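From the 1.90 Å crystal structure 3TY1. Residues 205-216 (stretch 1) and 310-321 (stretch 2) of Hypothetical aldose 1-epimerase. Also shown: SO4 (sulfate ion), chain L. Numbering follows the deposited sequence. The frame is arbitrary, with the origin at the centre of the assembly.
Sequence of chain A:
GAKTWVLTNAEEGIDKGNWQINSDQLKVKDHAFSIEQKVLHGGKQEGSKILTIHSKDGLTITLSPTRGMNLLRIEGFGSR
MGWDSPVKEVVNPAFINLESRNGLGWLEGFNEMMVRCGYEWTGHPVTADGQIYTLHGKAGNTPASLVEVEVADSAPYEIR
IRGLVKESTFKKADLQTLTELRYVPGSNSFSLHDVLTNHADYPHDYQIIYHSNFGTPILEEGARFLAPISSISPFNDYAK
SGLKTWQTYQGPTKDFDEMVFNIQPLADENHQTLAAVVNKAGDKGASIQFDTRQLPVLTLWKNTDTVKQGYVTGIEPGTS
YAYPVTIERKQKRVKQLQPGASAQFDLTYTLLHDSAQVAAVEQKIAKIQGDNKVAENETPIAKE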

# COMPACT_ATOMS: atom_id res chain seq x y z
N ASP A 205 15.69 18.90 8.99
CA ASP A 205 15.46 18.34 10.33
C ASP A 205 15.61 16.81 10.34
O ASP A 205 15.41 16.17 9.33
CB ASP A 205 14.02 18.64 10.82
CG ASP A 205 13.81 20.08 11.20
OD1 ASP A 205 14.76 20.90 11.23
OD2 ASP A 205 12.64 20.39 11.47
N TYR A 206 16.01 16.26 11.49
CA TYR A 206 15.97 14.83 11.69
C TYR A 206 15.74 14.56 13.15
O TYR A 206 16.01 15.42 13.99
CB TYR A 206 17.24 14.13 11.17
CG TYR A 206 18.49 14.30 12.04
CD1 TYR A 206 19.35 15.39 11.87
CD2 TYR A 206 18.79 13.37 13.01
CE1 TYR A 206 20.50 15.52 12.65
CE2 TYR A 206 19.92 13.48 13.79
CZ TYR A 206 20.77 14.54 13.62
OH TYR A 206 21.85 14.58 14.44
N GLN A 207 15.18 13.39 13.42
CA GLN A 207 14.99 12.84 14.75
C GLN A 207 15.21 11.34 14.70
O GLN A 207 14.88 10.71 13.70
CB GLN A 207 13.58 13.06 15.26
CG GLN A 207 13.08 14.48 15.31
CD GLN A 207 11.63 14.51 15.68
OE1 GLN A 207 10.76 14.36 14.81
NE2 GLN A 207 11.34 14.65 16.99
N ILE A 208 15.71 10.75 15.79
CA ILE A 208 15.85 9.27 15.85
C ILE A 208 15.74 8.76 17.27
O ILE A 208 16.29 9.35 18.17
CB ILE A 208 17.18 8.79 15.19
CG1 ILE A 208 17.36 7.26 15.21
CG2 ILE A 208 18.41 9.51 15.81
CD1 ILE A 208 16.28 6.46 14.44
N ILE A 209 15.03 7.63 17.44
CA ILE A 209 15.00 6.90 18.69
C ILE A 209 15.38 5.46 18.31
O ILE A 209 14.76 4.89 17.38
CB ILE A 209 13.58 6.94 19.35
CG1 ILE A 209 13.16 8.37 19.69
CG2 ILE A 209 13.54 6.02 20.57
CD1 ILE A 209 11.77 8.51 20.30
N TYR A 210 16.39 4.89 18.98
CA TYR A 210 16.77 3.49 18.85
C TYR A 210 15.91 2.71 19.85
O TYR A 210 16.28 2.52 21.02
CB TYR A 210 18.27 3.33 19.07
CG TYR A 210 19.04 3.75 17.84
CD1 TYR A 210 19.31 5.07 17.56
CD2 TYR A 210 19.43 2.80 16.89
CE1 TYR A 210 19.97 5.44 16.38
CE2 TYR A 210 20.10 3.14 15.80
CZ TYR A 210 20.37 4.46 15.52
OH TYR A 210 21.01 4.77 14.35
N HIS A 211 14.75 2.28 19.38
CA HIS A 211 13.69 1.75 20.22
C HIS A 211 14.00 0.28 20.48
O HIS A 211 13.69 -0.59 19.66
CB HIS A 211 12.37 1.98 19.46
CG HIS A 211 11.13 1.91 20.29
ND1 HIS A 211 10.82 0.82 21.06
CD2 HIS A 211 10.07 2.74 20.36
CE1 HIS A 211 9.62 0.98 21.59
NE2 HIS A 211 9.14 2.15 21.20
N SER A 212 14.63 0.01 21.61
CA SER A 212 15.20 -1.32 21.91
C SER A 212 14.35 -2.03 22.95
O SER A 212 14.16 -1.50 24.06
CB SER A 212 16.66 -1.15 22.31
OG SER A 212 17.36 -0.29 21.37
N ASN A 213 13.88 -3.24 22.64
CA ASN A 213 12.78 -3.87 23.36
C ASN A 213 13.12 -5.23 23.92
O ASN A 213 13.59 -6.10 23.18
CB ASN A 213 11.57 -3.94 22.39
CG ASN A 213 11.37 -2.62 21.64
OD1 ASN A 213 11.28 -1.59 22.26
ND2 ASN A 213 11.35 -2.66 20.31
N PHE A 214 12.88 -5.42 25.22
CA PHE A 214 13.34 -6.62 25.94
C PHE A 214 12.17 -7.18 26.73
O PHE A 214 11.52 -6.44 27.46
CB PHE A 214 14.50 -6.28 26.90
CG PHE A 214 15.64 -5.56 26.23
CD1 PHE A 214 16.65 -6.26 25.57
CD2 PHE A 214 15.67 -4.17 26.20
CE1 PHE A 214 17.70 -5.58 24.93
CE2 PHE A 214 16.68 -3.50 25.54
CZ PHE A 214 17.73 -4.22 24.92
N GLY A 215 11.89 -8.46 26.54
CA GLY A 215 10.82 -9.14 27.28
C GLY A 215 11.44 -10.28 28.06
O GLY A 215 12.65 -10.22 28.45
N THR A 216 10.65 -11.32 28.31
CA THR A 216 11.17 -12.50 29.00
C THR A 216 12.30 -13.14 28.15
O THR A 216 12.27 -13.03 26.93
CB THR A 216 10.05 -13.54 29.29
OG1 THR A 216 9.49 -13.99 28.06
CG2 THR A 216 8.96 -12.94 30.15
N GLY A 310 1.38 -7.65 25.81
CA GLY A 310 2.73 -7.10 25.64
C GLY A 310 3.37 -6.93 27.01
O GLY A 310 2.90 -6.13 27.82
N TYR A 311 4.34 -7.79 27.30
CA TYR A 311 5.13 -7.70 28.54
C TYR A 311 6.55 -7.42 28.06
O TYR A 311 7.28 -8.32 27.64
CB TYR A 311 5.03 -8.98 29.36
CG TYR A 311 5.74 -8.88 30.71
CD1 TYR A 311 5.29 -7.98 31.67
CD2 TYR A 311 6.87 -9.63 30.98
CE1 TYR A 311 5.93 -7.87 32.92
CE2 TYR A 311 7.54 -9.54 32.24
CZ TYR A 311 7.07 -8.64 33.20
OH TYR A 311 7.69 -8.50 34.41
N VAL A 312 6.91 -6.14 28.06
CA VAL A 312 8.12 -5.71 27.43
C VAL A 312 8.56 -4.35 27.97
O VAL A 312 7.73 -3.56 28.47
CB VAL A 312 7.88 -5.63 25.86
CG1 VAL A 312 6.70 -4.75 25.54
CG2 VAL A 312 9.14 -5.22 25.10
N THR A 313 9.86 -4.09 27.91
CA THR A 313 10.38 -2.78 28.23
C THR A 313 11.23 -2.27 27.09
O THR A 313 11.96 -3.03 26.42
CB THR A 313 11.20 -2.78 29.58
OG1 THR A 313 11.57 -1.42 29.92
CG2 THR A 313 12.44 -3.63 29.47
N GLY A 314 11.13 -0.98 26.86
CA GLY A 314 11.96 -0.30 25.86
C GLY A 314 13.01 0.51 26.55
O GLY A 314 12.67 1.26 27.50
N ILE A 315 14.26 0.36 26.13
CA ILE A 315 15.38 1.25 26.56
C ILE A 315 15.68 2.00 25.29
O ILE A 315 16.18 1.40 24.34
CB ILE A 315 16.60 0.48 27.03
CG1 ILE A 315 16.24 -0.40 28.23
CG2 ILE A 315 17.71 1.46 27.41
CD1 ILE A 315 17.43 -1.25 28.75
N GLU A 316 15.32 3.27 25.23
CA GLU A 316 15.24 3.99 23.96
C GLU A 316 16.07 5.25 23.88
O GLU A 316 15.57 6.37 24.12
CB GLU A 316 13.76 4.32 23.68
CG GLU A 316 12.79 3.16 23.94
CD GLU A 316 11.36 3.51 23.69
OE1 GLU A 316 11.07 4.64 23.21
OE2 GLU A 316 10.51 2.64 23.98
N PRO A 317 17.35 5.08 23.58
CA PRO A 317 18.18 6.27 23.45
C PRO A 317 17.79 7.02 22.19
O PRO A 317 17.45 6.40 21.18
CB PRO A 317 19.60 5.73 23.38
CG PRO A 317 19.48 4.29 23.19
CD PRO A 317 18.12 3.84 23.53
N GLY A 318 17.77 8.34 22.27
CA GLY A 318 17.35 9.12 21.15
C GLY A 318 17.84 10.53 21.14
O GLY A 318 18.47 11.00 22.11
N THR A 319 17.58 11.20 20.01
CA THR A 319 17.74 12.65 19.92
C THR A 319 16.50 13.34 20.51
O THR A 319 16.55 14.50 20.93
CB THR A 319 17.96 13.15 18.46
OG1 THR A 319 16.84 12.79 17.67
CG2 THR A 319 19.24 12.57 17.86
N SER A 320 15.39 12.60 20.55
CA SER A 320 14.10 13.09 21.03
C SER A 320 13.46 12.12 22.01
O SER A 320 13.81 10.92 22.10
CB SER A 320 13.12 13.28 19.84
OG SER A 320 13.12 14.59 19.33
N TYR A 321 12.53 12.68 22.78
CA TYR A 321 11.59 11.91 23.55
C TYR A 321 10.45 11.57 22.60
O TYR A 321 10.41 12.03 21.45
CB TYR A 321 11.09 12.68 24.80
CG TYR A 321 12.19 12.94 25.80
CD1 TYR A 321 12.88 11.88 26.41
CD2 TYR A 321 12.55 14.23 26.14
CE1 TYR A 321 13.90 12.14 27.38
CE2 TYR A 321 13.55 14.49 27.07
CZ TYR A 321 14.23 13.45 27.68
OH TYR A 321 15.24 13.72 28.60
S SO4 L . 5.59 3.09 21.73
O1 SO4 L . 5.28 1.66 21.64
O2 SO4 L . 5.92 3.45 23.13
O3 SO4 L . 6.72 3.43 20.87
O4 SO4 L . 4.42 3.84 21.28
O HOH W 1 7.89 -10.87 27.50

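Two neighbouring β-strands, 95 or more residues apart in sequence wherever they touch, run antiparallel here, their directions 159° apart. The backbone ladder sets the register, and side chains take over where it frays.

Walking along stretch 1, the first bonds reach past the end of the partner strand. Gln207 NE2 donates to Ser320 OG (2.9 Å), and Ile208 N to Thr319 OG1 (3.0 Å). Thr319 N returns a bond to Ile208 O (2.9 Å), so a threonine hydroxyl does the work of a strand carbonyl and the pairing survives into the loop.

Ile209 sits against Gly318, CA to CA 4.1 Å. A CB on this glycine would lie 3.0 Å from Ile208 O, a clash, so the close approach depends on its absence. Ile209 also packs CG2 on Glu316 CB at 3.6 Å. Next, Tyr210 N donates to Pro317 O (2.9 Å): proline has no NH to give, yet its carbonyl still serves the ladder.

His211 is the polar centre. Glu316 lies over one face of its imidazole, with CG 4.3 Å from the ring centroid in a CH-π contact. The carboxylate is close but badly angled for hydrogen bonding; instead, His211 ND1 donates to Asn213 OD1 (2.7 Å) and His211 NE2 to sulfate O3 (2.8 Å), both near the ring plane.

The ladder then becomes regular. Ser212 pairs with Ile315 through Ile315 N to Ser212 O (2.8 Å) and a weak return from Ser212 N to Ile315 O (3.4 Å). Asn213 faces Gly314, where a CB would collide with Glu316 OE2 at 2.3 Å. Phe214 and Thr313 exchange both bonds, Phe214 N to Thr313 O (2.8 Å) and Thr313 N to Phe214 O (2.9 Å), while Phe214 CE2 meets Ile315 CD1 at 4.0 Å. Beyond Gly215, one water bridges Thr216 N and Tyr311 O.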